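Tryptophane-5-halogenase (Microbispora sp. ATCC PTA-5024, PDB 5UAO) is a flavin-dependent halogenase that probably chlorinates a tryptophan at C5 during biosynthesis of the lanthipeptide NAI-107. Local coordinates at residues A73-M78 with P457-L462; L359-T364 with H392-I397. All blocks are in the same frame, centred on the assembly; numbering follows the deposited sequence.

Overall arrangement
Each contact touches the isoalloxazine of FAD through one residue, Ala73 in interaction 1 and Leu359 in interaction 2, and their centres lie about 9 Å apart. Interaction 1 joins 73-78 to 457-462, while both partners of interaction 2, helices 358-372 and 383-406, fall between those segments in the chain. The two share the pyrimidine end of the flavin: Ala73 pairs with N3 and O4, and Leu359 N binds O2. They also pack on one another, Thr74 CG2 lying 3.5 Å from Leu359 CD2 and Phe459 CB 3.8 Å from Leu360 CD2. Helix 358-372 thus lies against both segments of interaction 1 and carries one half of interaction 2.

Interaction 1: A73-M78 with P457-L462; sequences ATVSYM and PLFYGL. With FAD (flavin-adenine dinucleotide), chain E.
Val75 and Phe459 meet where an extended run turns into helix 76-85 and where 458-460, helical in phi and psi, lead into helix 461-471. The backbones come closest at Tyr77 and Phe459, whose CA atoms are 8.3 Å apart, and no hydrogen bond crosses the gap, so side chains make the contact. The Phe459 ring extends toward 73-78, its CG anti to the backbone N (chi1 170°). Val75 arrives from the opposite direction and sets CG2 over one ring face as a CH-pi contact, 4.1 Å from the centroid, while its CB rests 3.5 Å from Phe459 CE2. In the ring plane, at the edge, Ser76 OG lies 3.4 Å from Phe459 CE1. The other methyl of Val75, CG1, reaches past Phe459 to within 3.7 Å of Tyr460 OH, the two side chains crossing at about a right angle. Phe459 CD2 in turn lies over the centre of the Tyr460 ring, and the hydroxyl of Tyr460 is hydrogen-bonded to Glu355 O. Just before this packing, Ala73 holds the flavin by its backbone: Ala73 N gives a hydrogen bond to FAD O4, and FAD N3 gives one of 2.7 Å to Ala73 O. This two-point pairing reads the acceptor and donor of the pyrimidine edge and belongs to the FAD site of the tryptophan halogenase fold. An alanine in place of Phe459 would probably leave Val75 without the ring under its CG2 and open a gap between Ser76 and Tyr460. Leu360, on helix 358-372, touches the side chains of both Tyr77 and Phe459, and the Tyr77 hydroxyl is hydrogen-bonded to Gln367 on that helix.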
loop_
_atom_site.group_PDB
_atom_site.type_symbol
_atom_site.label_atom_id
_atom_site.label_comp_id
_atom_site.label_asym_id
_atom_site.label_seq_id
_atom_site.Cartn_x
_atom_site.Cartn_y
_atom_site.Cartn_z
ATOM N N ALA A 73 -25.642 -8.267 5.244
ATOM C CA ALA A 73 -24.626 -9.125 4.654
ATOM C C ALA A 73 -23.243 -8.574 5.004
ATOM O O ALA A 73 -23.080 -7.372 5.093
ATOM C CB ALA A 73 -24.764 -9.230 3.127
ATOM N N THR A 74 -22.248 -9.436 5.107
ATOM C CA THR A 74 -20.909 -8.976 5.442
ATOM C C THR A 74 -19.860 -9.617 4.554
ATOM O O THR A 74 -20.153 -10.306 3.558
ATOM C CB THR A 74 -20.571 -9.224 6.960
ATOM O OG1 THR A 74 -20.537 -10.631 7.239
ATOM C CG2 THR A 74 -21.651 -8.698 7.820
ATOM N N VAL A 75 -18.608 -9.379 4.906
ATOM C CA VAL A 75 -17.463 -9.979 4.197
ATOM C C VAL A 75 -16.689 -10.876 5.186
ATOM O O VAL A 75 -16.874 -10.780 6.416
ATOM C CB VAL A 75 -16.516 -8.904 3.592
ATOM C CG1 VAL A 75 -17.189 -8.051 2.557
ATOM C CG2 VAL A 75 -15.859 -8.053 4.671
ATOM N N SER A 76 -15.747 -11.646 4.647
ATOM C CA SER A 76 -15.070 -12.668 5.396
ATOM C C SER A 76 -14.342 -12.116 6.625
ATOM O O SER A 76 -14.396 -12.712 7.743
ATOM C CB SER A 76 -14.178 -13.499 4.465
ATOM O OG SER A 76 -13.163 -12.642 4.054
ATOM N N TYR A 77 -13.776 -10.933 6.520
ATOM C CA TYR A 77 -13.076 -10.302 7.659
ATOM C C TYR A 77 -13.915 -10.137 8.909
ATOM O O TYR A 77 -13.448 -10.201 10.075
ATOM C CB TYR A 77 -12.578 -8.931 7.209
ATOM C CG TYR A 77 -11.732 -8.237 8.214
ATOM C CD1 TYR A 77 -10.408 -8.637 8.382
ATOM C CD2 TYR A 77 -12.222 -7.192 9.003
ATOM C CE1 TYR A 77 -9.564 -8.019 9.292
ATOM C CE2 TYR A 77 -11.390 -6.580 9.952
ATOM C CZ TYR A 77 -10.060 -7.015 10.092
ATOM O OH TYR A 77 -9.156 -6.482 10.974
ATOM N N MET A 78 -15.200 -9.874 8.670
ATOM C CA MET A 78 -16.112 -9.594 9.759
ATOM C C MET A 78 -16.233 -10.784 10.681
ATOM O O MET A 78 -16.528 -10.629 11.900
ATOM C CB MET A 78 -17.486 -9.197 9.243
ATOM C CG MET A 78 -18.259 -8.364 10.207
ATOM S SD MET A 78 -17.480 -6.780 10.575
ATOM C CE MET A 78 -18.491 -6.190 11.919
ATOM N N PRO A 457 -9.451 -1.943 -3.996
ATOM C CA PRO A 457 -9.747 -1.782 -2.601
ATOM C C PRO A 457 -9.008 -2.874 -1.884
ATOM O O PRO A 457 -8.779 -3.936 -2.421
ATOM C CB PRO A 457 -11.265 -2.008 -2.522
ATOM C CG PRO A 457 -11.752 -1.945 -3.949
ATOM C CD PRO A 457 -10.630 -2.442 -4.750
ATOM N N LEU A 458 -8.622 -2.583 -0.681
ATOM C CA LEU A 458 -7.792 -3.489 0.063
ATOM C C LEU A 458 -8.448 -4.802 0.327
ATOM O O LEU A 458 -7.803 -5.857 0.210
ATOM C CB LEU A 458 -7.470 -2.859 1.400
ATOM C CG LEU A 458 -6.404 -3.589 2.201
ATOM C CD1 LEU A 458 -5.087 -3.665 1.394
ATOM C CD2 LEU A 458 -6.266 -2.848 3.532
ATOM N N PHE A 459 -9.713 -4.794 0.730
ATOM C CA PHE A 459 -10.276 -6.101 1.023
ATOM C C PHE A 459 -10.603 -6.863 -0.274
ATOM O O PHE A 459 -10.372 -8.033 -0.360
ATOM C CB PHE A 459 -11.541 -6.018 1.906
ATOM C CG PHE A 459 -12.231 -7.306 1.992
ATOM C CD1 PHE A 459 -11.716 -8.319 2.811
ATOM C CD2 PHE A 459 -13.339 -7.589 1.196
ATOM C CE1 PHE A 459 -12.335 -9.575 2.879
ATOM C CE2 PHE A 459 -13.925 -8.866 1.233
ATOM C CZ PHE A 459 -13.405 -9.853 2.047
ATOM N N TYR A 460 -11.187 -6.182 -1.250
ATOM C CA TYR A 460 -11.797 -6.803 -2.448
ATOM C C TYR A 460 -10.714 -7.148 -3.478
ATOM O O TYR A 460 -10.826 -8.146 -4.194
ATOM C CB TYR A 460 -12.880 -5.846 -3.035
ATOM C CG TYR A 460 -14.001 -5.579 -2.067
ATOM C CD1 TYR A 460 -15.101 -6.433 -1.970
ATOM C CD2 TYR A 460 -13.962 -4.456 -1.214
ATOM C CE1 TYR A 460 -16.112 -6.205 -1.008
ATOM C CE2 TYR A 460 -14.947 -4.217 -0.291
ATOM C CZ TYR A 460 -16.008 -5.110 -0.158
ATOM O OH TYR A 460 -17.000 -4.814 0.739
ATOM N N GLY A 461 -9.730 -6.256 -3.613
ATOM C CA GLY A 461 -8.478 -6.540 -4.314
ATOM C C GLY A 461 -8.640 -6.541 -5.812
ATOM O O GLY A 461 -9.743 -6.297 -6.352
ATOM N N LEU A 462 -7.529 -6.810 -6.492
ATOM C CA LEU A 462 -7.505 -6.909 -7.913
ATOM C C LEU A 462 -8.413 -8.015 -8.390
ATOM O O LEU A 462 -9.005 -7.893 -9.469
ATOM C CB LEU A 462 -6.108 -7.235 -8.436
ATOM C CG LEU A 462 -5.168 -6.079 -8.476
ATOM C CD1 LEU A 462 -3.858 -6.627 -8.985
ATOM C CD2 LEU A 462 -5.727 -4.963 -9.371
HETATM P PA FAD E . -28.189 3.918 12.554
HETATM O O1A FAD E . -28.535 2.431 12.461
HETATM O O2A FAD E . -28.904 4.987 11.706
HETATM O O5B FAD E . -28.166 4.370 14.097
HETATM C C5B FAD E . -28.172 5.705 14.559
HETATM C C4B FAD E . -28.366 5.661 16.064
HETATM O O4B FAD E . -28.117 7.024 16.419
HETATM C C3B FAD E . -29.765 5.299 16.604
HETATM O O3B FAD E . -29.709 4.410 17.830
HETATM C C2B FAD E . -30.371 6.659 16.966
HETATM O O2B FAD E . -31.402 6.636 18.034
HETATM C C1B FAD E . -29.108 7.420 17.372
HETATM N N9A FAD E . -29.328 8.886 17.350
HETATM C C8A FAD E . -29.479 9.674 16.243
HETATM N N7A FAD E . -29.639 10.969 16.631
HETATM C C5A FAD E . -29.611 10.984 17.987
HETATM C C6A FAD E . -29.787 12.016 19.001
HETATM N N6A FAD E . -29.998 13.311 18.620
HETATM N N1A FAD E . -29.676 11.649 20.270
HETATM C C2A FAD E . -29.437 10.380 20.656
HETATM N N3A FAD E . -29.295 9.391 19.773
HETATM C C4A FAD E . -29.378 9.646 18.454
HETATM N N1 FAD E . -23.970 -2.719 5.648
HETATM C C2 FAD E . -23.473 -3.996 5.521
HETATM O O2 FAD E . -22.398 -4.332 6.117
HETATM N N3 FAD E . -24.115 -4.935 4.776
HETATM C C4 FAD E . -25.268 -4.696 4.118
HETATM O O4 FAD E . -25.778 -5.637 3.434
HETATM C C4X FAD E . -25.856 -3.319 4.229
HETATM N N5 FAD E . -26.979 -2.930 3.562
HETATM C C5X FAD E . -27.493 -1.682 3.670
HETATM C C6 FAD E . -28.642 -1.355 2.962
HETATM C C7 FAD E . -29.181 -0.082 3.017
HETATM C C7M FAD E . -30.435 0.301 2.289
HETATM C C8 FAD E . -28.567 0.926 3.878
HETATM C C8M FAD E . -29.177 2.311 3.939
HETATM C C9 FAD E . -27.416 0.607 4.577
HETATM C C9A FAD E . -26.813 -0.652 4.511
HETATM N N10 FAD E . -25.605 -0.981 5.219
HETATM C C10 FAD E . -25.119 -2.317 5.059
HETATM C "C1'" FAD E . -24.867 -0.100 6.175
HETATM C "C2'" FAD E . -25.313 -0.676 7.604
HETATM O "O2'" FAD E . -26.731 -0.661 7.493
HETATM C "C3'" FAD E . -25.347 -0.044 9.042
HETATM O "O3'" FAD E . -26.176 -0.624 10.118
HETATM C "C4'" FAD E . -26.226 1.172 8.989
HETATM O "O4'" FAD E . -26.633 1.466 7.619
HETATM C "C5'" FAD E . -25.490 2.234 9.807
HETATM O "O5'" FAD E . -25.534 1.919 11.169
HETATM P P FAD E . -25.397 3.228 12.141
HETATM O O1P FAD E . -24.315 4.097 11.662
HETATM O O2P FAD E . -25.239 2.570 13.506
HETATM O O3P FAD E . -26.654 4.172 12.045
#

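Interaction 2: L359-T364 with H392-I397. With FAD (flavin-adenine dinucleotide), chain E.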
loop_
_atom_site.group_PDB
_atom_site.type_symbol
_atom_site.label_atom_id
_atom_site.label_comp_id
_atom_site.label_asym_id
_atom_site.label_seq_id
_atom_site.Cartn_x
_atom_site.Cartn_y
_atom_site.Cartn_z
ATOM N N LEU A 359 -20.419 -2.800 7.244
ATOM C CA LEU A 359 -19.916 -3.406 8.481
ATOM C C LEU A 359 -18.374 -3.516 8.483
ATOM O O LEU A 359 -17.707 -3.314 9.512
ATOM C CB LEU A 359 -20.549 -4.758 8.743
ATOM C CG LEU A 359 -21.759 -4.744 9.728
ATOM C CD1 LEU A 359 -22.617 -3.578 9.550
ATOM C CD2 LEU A 359 -22.653 -5.962 9.676
ATOM N N LEU A 360 -17.822 -3.821 7.334
ATOM C CA LEU A 360 -16.383 -3.828 7.189
ATOM C C LEU A 360 -15.800 -2.510 7.552
ATOM O O LEU A 360 -14.787 -2.431 8.229
ATOM C CB LEU A 360 -16.015 -4.148 5.726
ATOM C CG LEU A 360 -14.537 -4.012 5.315
ATOM C CD1 LEU A 360 -13.611 -4.934 6.104
ATOM C CD2 LEU A 360 -14.344 -4.315 3.858
ATOM N N MET A 361 -16.362 -1.431 7.016
ATOM C CA MET A 361 -15.835 -0.111 7.298
ATOM C C MET A 361 -16.075 0.398 8.714
ATOM O O MET A 361 -15.305 1.271 9.217
ATOM C CB MET A 361 -16.341 0.865 6.248
ATOM C CG MET A 361 -15.682 0.638 4.902
ATOM S SD MET A 361 -13.868 0.311 4.852
ATOM C CE MET A 361 -13.199 1.850 5.529
ATOM N N ILE A 362 -17.167 -0.066 9.314
ATOM C CA ILE A 362 -17.417 0.180 10.713
ATOM C C ILE A 362 -16.274 -0.497 11.456
ATOM O O ILE A 362 -15.615 0.126 12.301
ATOM C CB ILE A 362 -18.774 -0.326 11.193
ATOM C CG1 ILE A 362 -19.845 0.694 10.796
ATOM C CG2 ILE A 362 -18.777 -0.536 12.710
ATOM C CD1 ILE A 362 -21.264 0.196 10.777
ATOM N N ALA A 363 -16.050 -1.792 11.163
ATOM C CA ALA A 363 -15.034 -2.543 11.905
ATOM C C ALA A 363 -13.630 -1.872 11.766
ATOM O O ALA A 363 -12.782 -1.795 12.718
ATOM C CB ALA A 363 -14.999 -3.964 11.429
ATOM N N THR A 364 -13.331 -1.400 10.575
ATOM C CA THR A 364 -12.062 -0.743 10.328
ATOM C C THR A 364 -11.937 0.545 11.121
ATOM O O THR A 364 -10.894 0.792 11.742
ATOM C CB THR A 364 -11.924 -0.385 8.789
ATOM O OG1 THR A 364 -12.034 -1.572 7.971
ATOM C CG2 THR A 364 -10.649 0.268 8.530
ATOM N N HIS A 392 -8.955 7.094 2.144
ATOM C CA HIS A 392 -8.364 6.337 1.022
ATOM C C HIS A 392 -9.163 5.006 0.806
ATOM O O HIS A 392 -9.453 4.577 -0.312
ATOM C CB HIS A 392 -6.888 6.024 1.367
ATOM C CG HIS A 392 -6.225 5.118 0.388
ATOM N ND1 HIS A 392 -5.905 5.523 -0.888
ATOM C CD2 HIS A 392 -5.879 3.813 0.462
ATOM C CE1 HIS A 392 -5.338 4.524 -1.542
ATOM N NE2 HIS A 392 -5.301 3.480 -0.740
ATOM N N ARG A 393 -9.495 4.365 1.908
ATOM C CA ARG A 393 -10.245 3.108 1.885
ATOM C C ARG A 393 -11.643 3.342 1.294
ATOM O O ARG A 393 -12.050 2.613 0.402
ATOM C CB ARG A 393 -10.339 2.498 3.301
ATOM C CG ARG A 393 -9.132 1.587 3.603
ATOM C CD ARG A 393 -9.400 0.115 3.089
ATOM N NE ARG A 393 -9.392 -0.691 4.302
ATOM C CZ ARG A 393 -10.121 -1.718 4.612
ATOM N NH1 ARG A 393 -10.962 -2.291 3.777
ATOM N NH2 ARG A 393 -9.940 -2.209 5.825
ATOM N N TRP A 394 -12.362 4.388 1.742
ATOM C CA TRP A 394 -13.692 4.649 1.222
ATOM C C TRP A 394 -13.672 5.043 -0.269
ATOM O O TRP A 394 -14.482 4.583 -1.084
ATOM C CB TRP A 394 -14.376 5.694 2.090
ATOM C CG TRP A 394 -15.017 5.165 3.326
ATOM C CD1 TRP A 394 -14.476 5.098 4.570
ATOM C CD2 TRP A 394 -16.344 4.636 3.432
ATOM N NE1 TRP A 394 -15.396 4.607 5.462
ATOM C CE2 TRP A 394 -16.545 4.289 4.790
ATOM C CE3 TRP A 394 -17.363 4.375 2.514
ATOM C CZ2 TRP A 394 -17.746 3.741 5.259
ATOM C CZ3 TRP A 394 -18.585 3.832 2.994
ATOM C CH2 TRP A 394 -18.733 3.489 4.347
ATOM N N ASP A 395 -12.712 5.888 -0.642
ATOM C CA ASP A 395 -12.604 6.339 -2.012
ATOM C C ASP A 395 -12.340 5.186 -2.991
ATOM O O ASP A 395 -12.925 5.180 -4.100
ATOM C CB ASP A 395 -11.537 7.442 -2.144
ATOM C CG ASP A 395 -11.985 8.805 -1.532
ATOM O OD1 ASP A 395 -13.195 9.030 -1.248
ATOM O OD2 ASP A 395 -11.115 9.688 -1.346
ATOM N N ALA A 396 -11.510 4.235 -2.587
ATOM C CA ALA A 396 -11.253 3.058 -3.391
ATOM C C ALA A 396 -12.551 2.204 -3.577
ATOM O O ALA A 396 -12.742 1.633 -4.656
ATOM C CB ALA A 396 -10.104 2.213 -2.821
ATOM N N ILE A 397 -13.336 2.031 -2.508
ATOM C CA ILE A 397 -14.595 1.328 -2.579
ATOM C C ILE A 397 -15.493 2.045 -3.549
ATOM O O ILE A 397 -16.166 1.409 -4.338
ATOM C CB ILE A 397 -15.217 1.173 -1.222
ATOM C CG1 ILE A 397 -14.434 0.126 -0.447
ATOM C CG2 ILE A 397 -16.652 0.750 -1.301
ATOM C CD1 ILE A 397 -14.642 0.200 1.037
HETATM P PA FAD E . -28.189 3.918 12.554
HETATM O O1A FAD E . -28.535 2.431 12.461
HETATM O O2A FAD E . -28.904 4.987 11.706
HETATM O O5B FAD E . -28.166 4.370 14.097
HETATM C C5B FAD E . -28.172 5.705 14.559
HETATM C C4B FAD E . -28.366 5.661 16.064
HETATM O O4B FAD E . -28.117 7.024 16.419
HETATM C C3B FAD E . -29.765 5.299 16.604
HETATM O O3B FAD E . -29.709 4.410 17.830
HETATM C C2B FAD E . -30.371 6.659 16.966
HETATM O O2B FAD E . -31.402 6.636 18.034
HETATM C C1B FAD E . -29.108 7.420 17.372
HETATM N N9A FAD E . -29.328 8.886 17.350
HETATM C C8A FAD E . -29.479 9.674 16.243
HETATM N N7A FAD E . -29.639 10.969 16.631
HETATM C C5A FAD E . -29.611 10.984 17.987
HETATM C C6A FAD E . -29.787 12.016 19.001
HETATM N N6A FAD E . -29.998 13.311 18.620
HETATM N N1A FAD E . -29.676 11.649 20.270
HETATM C C2A FAD E . -29.437 10.380 20.656
HETATM N N3A FAD E . -29.295 9.391 19.773
HETATM C C4A FAD E . -29.378 9.646 18.454
HETATM N N1 FAD E . -23.970 -2.719 5.648
HETATM C C2 FAD E . -23.473 -3.996 5.521
HETATM O O2 FAD E . -22.398 -4.332 6.117
HETATM N N3 FAD E . -24.115 -4.935 4.776
HETATM C C4 FAD E . -25.268 -4.696 4.118
HETATM O O4 FAD E . -25.778 -5.637 3.434
HETATM C C4X FAD E . -25.856 -3.319 4.229
HETATM N N5 FAD E . -26.979 -2.930 3.562
HETATM C C5X FAD E . -27.493 -1.682 3.670
HETATM C C6 FAD E . -28.642 -1.355 2.962
HETATM C C7 FAD E . -29.181 -0.082 3.017
HETATM C C7M FAD E . -30.435 0.301 2.289
HETATM C C8 FAD E . -28.567 0.926 3.878
HETATM C C8M FAD E . -29.177 2.311 3.939
HETATM C C9 FAD E . -27.416 0.607 4.577
HETATM C C9A FAD E . -26.813 -0.652 4.511
HETATM N N10 FAD E . -25.605 -0.981 5.219
HETATM C C10 FAD E . -25.119 -2.317 5.059
HETATM C "C1'" FAD E . -24.867 -0.100 6.175
HETATM C "C2'" FAD E . -25.313 -0.676 7.604
HETATM O "O2'" FAD E . -26.731 -0.661 7.493
HETATM C "C3'" FAD E . -25.347 -0.044 9.042
HETATM O "O3'" FAD E . -26.176 -0.624 10.118
HETATM C "C4'" FAD E . -26.226 1.172 8.989
HETATM O "O4'" FAD E . -26.633 1.466 7.619
HETATM C "C5'" FAD E . -25.490 2.234 9.807
HETATM O "O5'" FAD E . -25.534 1.919 11.169
HETATM P P FAD E . -25.397 3.228 12.141
HETATM O O1P FAD E . -24.315 4.097 11.662
HETATM O O2P FAD E . -25.239 2.570 13.506
HETATM O O3P FAD E . -26.654 4.172 12.045
HETATM O O HOH W 1 -15.655 3.949 8.353
#
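The Trp394 indole and the Arg393 guanidinium each offer a face to Met361. Over the indole lies Met361 CG, 4.0 Å from the centroid of the six-membered ring, a CH-pi contact displaced toward the rim. Met361 CB approaches closer still, 3.4 Å from Trp394 CZ2. Farther along the side chain, Met361 SD stands above the Trp394 five-membered ring, 4.8 Å from its centroid, a long Met-aromatic contact, and Met361 CE comes to 3.5 Å from Trp394 NE1. Bends at chi2 (-43°) and chi3 (-63°) fold the methionine back, so that CB, CG and CE lie near the indole while SD stands off above it. Met361 SD also faces the Arg393 guanidinium, toward its rim, and touches Ile397 CD1; Leu360 CD2 meets the guanidinium at its edge. In the plane of the indole, a water accepts from Trp394 NE1 and donates to Met361 O at 2.8 Å, linking the two helices and satisfying the buried ring nitrogen. Thr364 OG1 lies 3.1 Å from Arg393 NH2, but the angle is too poor for a hydrogen bond. That hydroxyl instead donates back to Leu360 O, which thereby takes two donors: Thr364 OG1 reaches it from above the carbonyl plane, and Thr364 N comes from the opposite face. Segments 359-364 and 392-397 run nearly antiparallel, at 168°, and their axes come within 11.7 Å, bridged by Met361, with Arg393 and Trp394 on the other helix. Leu359 N bonds FAD O2, placing the start of helix 358-372 at the flavin. Around the pair, Ile362 rests on helix 39-51, Ala363 packs against Met78 and Phe81 of helix 76-85, and Asp395 forms a salt bridge with Arg332 of strand 331-333.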